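Local coordinates for alkyl hydroperoxide reductase/ Thiol specific antioxidant/ Mal allergen (Burkholderia ambifaria, PDB 5ENU), which probably reduces hydrogen peroxide and organic hydroperoxides as a thiol-dependent peroxiredoxin of the AhpC/TSA family, built on a thioredoxin fold, at residues 27-30 with 31-35. Sequence-based numbering, arbitrary orientation. Where two conformers were deposited one is given.
Sequences GDIS and LSDLK
Asp33 reaches back to Ser30 where strand 29-30, half of a small antiparallel two-stranded sheet with strand 21-22, runs directly into a 3-10 turn at the surface of this thioredoxin-fold peroxiredoxin. The backbone starts the turn: Asp33 N donates to Ser30 O at 2.9 Å, a bent bond that enters from above the carbonyl plane. Along the Asp33 side chain, CB lies 3.1 Å from Ser30 O. CG stands beside its own backbone N and anti to its carbonyl carbon (chi1 -65°), which turns the carboxylate toward the strand. At the tip, OD2 accepts a hydrogen bond from Ser30 N at 3.0 Å. The hydrogen bond is almost straight at 176°, yet it meets OD2 from above the carboxylate, 61° out of its plane. The carboxylate thus folds back onto the N-H of the residue three positions earlier, at the start of the 3-10 turn. Ser30 OG, in the conformer described, turns instead to Thr21 OG1 of the partner strand. Two N-H groups of the junction are thus answered within the same turn. On the inner side, Ile29 and Leu34 meet obliquely by their branches, CG2 against CD2 at 4.0 Å, and these two side chains also touch Ile74 and Glu72, respectively, so strand 29-30 and the turn both rest on strand 71-77 of the central sheet. A water gives a second hydrogen bond to Asp33 OD2 at 2.9 Å and weakly reaches Asp28 O.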
ATOM      1  N   GLY A  27       5.959  -9.064 -11.667  1.00 18.02           N
ATOM      2  CA  GLY A  27       5.343 -10.346 -11.395  1.00 17.40           C
ATOM      3  C   GLY A  27       4.498 -10.319 -10.133  1.00 17.59           C
ATOM      4  O   GLY A  27       4.532  -9.387  -9.329  1.00 19.06           O
ATOM      5  N   ASP A  28       3.765 -11.397  -9.958  1.00 16.16           N
ATOM      6  CA  ASP A  28       2.757 -11.457  -8.921  1.00 15.00           C
ATOM      7  C   ASP A  28       3.406 -11.548  -7.548  1.00 12.71           C
ATOM      8  O   ASP A  28       4.499 -12.103  -7.378  1.00 13.92           O
ATOM      9  CB  ASP A  28       1.867 -12.674  -9.161  1.00 16.43           C
ATOM     10  CG  ASP A  28       2.630 -14.001  -9.062  1.00 20.94           C
ATOM     11  OD1 ASP A  28       3.727 -14.172  -9.668  1.00 23.60           O
ATOM     12  OD2 ASP A  28       2.097 -14.903  -8.395  1.00 23.16           O
ATOM     13  N   ILE A  29       2.707 -10.999  -6.553  1.00 10.41           N
ATOM     14  CA  ILE A  29       3.171 -10.989  -5.172  1.00  9.08           C
ATOM     15  C   ILE A  29       2.095 -11.603  -4.295  1.00  9.82           C
ATOM     16  O   ILE A  29       0.922 -11.232  -4.400  1.00 10.63           O
ATOM     17  CB  ILE A  29       3.456  -9.553  -4.693  1.00 10.06           C
ATOM     18  CG1 ILE A  29       4.608  -8.969  -5.503  1.00 10.96           C
ATOM     19  CG2 ILE A  29       3.746  -9.541  -3.180  1.00 11.57           C
ATOM     20  CD1 ILE A  29       4.874  -7.499  -5.237  1.00 12.47           C
ATOM     21  N   SER A  30       2.499 -12.515  -3.419  1.00  9.49           N
ATOM     22  CA  SER A  30       1.630 -13.045  -2.380  0.69 10.19           C
ATOM     23  C   SER A  30       2.087 -12.526  -1.022  1.00 10.97           C
ATOM     24  O   SER A  30       3.278 -12.338  -0.786  1.00 11.81           O
ATOM     25  CB  SER A  30       1.645 -14.580  -2.351  0.69 10.85           C
ATOM     26  OG  SER A  30       1.207 -15.125  -3.583  0.69 12.76           O
ATOM     27  N   LEU A  31       1.128 -12.318  -0.114  1.00 10.26           N
ATOM     28  CA  LEU A  31       1.495 -11.906   1.236  1.00  9.83           C
ATOM     29  C   LEU A  31       2.458 -12.900   1.861  1.00 11.69           C
ATOM     30  O   LEU A  31       3.368 -12.506   2.598  1.00 11.80           O
ATOM     31  CB  LEU A  31       0.240 -11.767   2.094  1.00 11.28           C
ATOM     32  CG  LEU A  31       0.486 -11.379   3.557  1.00 11.97           C
ATOM     33  CD1 LEU A  31       1.143  -9.999   3.644  1.00 13.39           C
ATOM     34  CD2 LEU A  31      -0.825 -11.449   4.343  1.00 13.48           C
ATOM     35  N   SER A  32       2.299 -14.187   1.542  1.00 11.32           N
ATOM     36  CA  SER A  32       3.197 -15.200   2.084  1.00 12.89           C
ATOM     37  C   SER A  32       4.645 -15.001   1.643  1.00 13.13           C
ATOM     38  O   SER A  32       5.565 -15.416   2.367  1.00 14.71           O
ATOM     39  CB  SER A  32       2.703 -16.588   1.697  1.00 14.55           C
ATOM     40  OG  SER A  32       2.696 -16.734   0.294  1.00 18.32           O
ATOM     41  N   ASP A  33       4.876 -14.373   0.472  1.00 12.15           N
ATOM     42  CA  ASP A  33       6.237 -14.024   0.054  1.00 12.97           C
ATOM     43  C   ASP A  33       6.946 -13.126   1.066  1.00 13.28           C
ATOM     44  O   ASP A  33       8.179 -13.058   1.057  1.00 14.62           O
ATOM     45  CB  ASP A  33       6.237 -13.263  -1.283  1.00 13.06           C
ATOM     46  CG  ASP A  33       5.728 -14.092  -2.463  1.00 15.29           C
ATOM     47  OD1 ASP A  33       5.794 -15.339  -2.432  1.00 17.93           O
ATOM     48  OD2 ASP A  33       5.306 -13.470  -3.458  1.00 14.56           O
ATOM     49  N   LEU A  34       6.198 -12.377   1.876  1.00 11.48           N
ATOM     50  CA  LEU A  34       6.737 -11.371   2.782  1.00 11.68           C
ATOM     51  C   LEU A  34       6.954 -11.904   4.194  1.00 12.16           C
ATOM     52  O   LEU A  34       7.463 -11.169   5.046  1.00 11.77           O
ATOM     53  CB  LEU A  34       5.817 -10.139   2.821  1.00 13.06           C
ATOM     54  CG  LEU A  34       5.977  -9.088   1.712  1.00 14.40           C
ATOM     55  CD1 LEU A  34       7.343  -8.425   1.777  1.00 14.96           C
ATOM     56  CD2 LEU A  34       5.695  -9.666   0.322  1.00 15.55           C
ATOM     57  N   LYS A  35       6.597 -13.157   4.455  1.00 12.79           N
ATOM     58  CA  LYS A  35       6.847 -13.739   5.770  1.00 14.32           C
ATOM     59  C   LYS A  35       8.315 -13.571   6.146  1.00 13.81           C
ATOM     60  O   LYS A  35       9.212 -13.762   5.318  1.00 14.95           O
ATOM     61  CB  LYS A  35       6.478 -15.228   5.771  1.00 18.51           C
ATOM     62  CG  LYS A  35       4.973 -15.465   5.858  1.00 24.48           C
ATOM     63  CD  LYS A  35       4.622 -16.933   6.085  1.00 29.00           C
ATOM     64  CE  LYS A  35       4.861 -17.761   4.834  1.00 30.56           C
ATOM     65  NZ  LYS A  35       4.198 -19.105   4.928  1.00 30.51           N
TER
HETATM   66  O   HOH W   1       7.266 -12.405  -5.335  1.00 41.11           O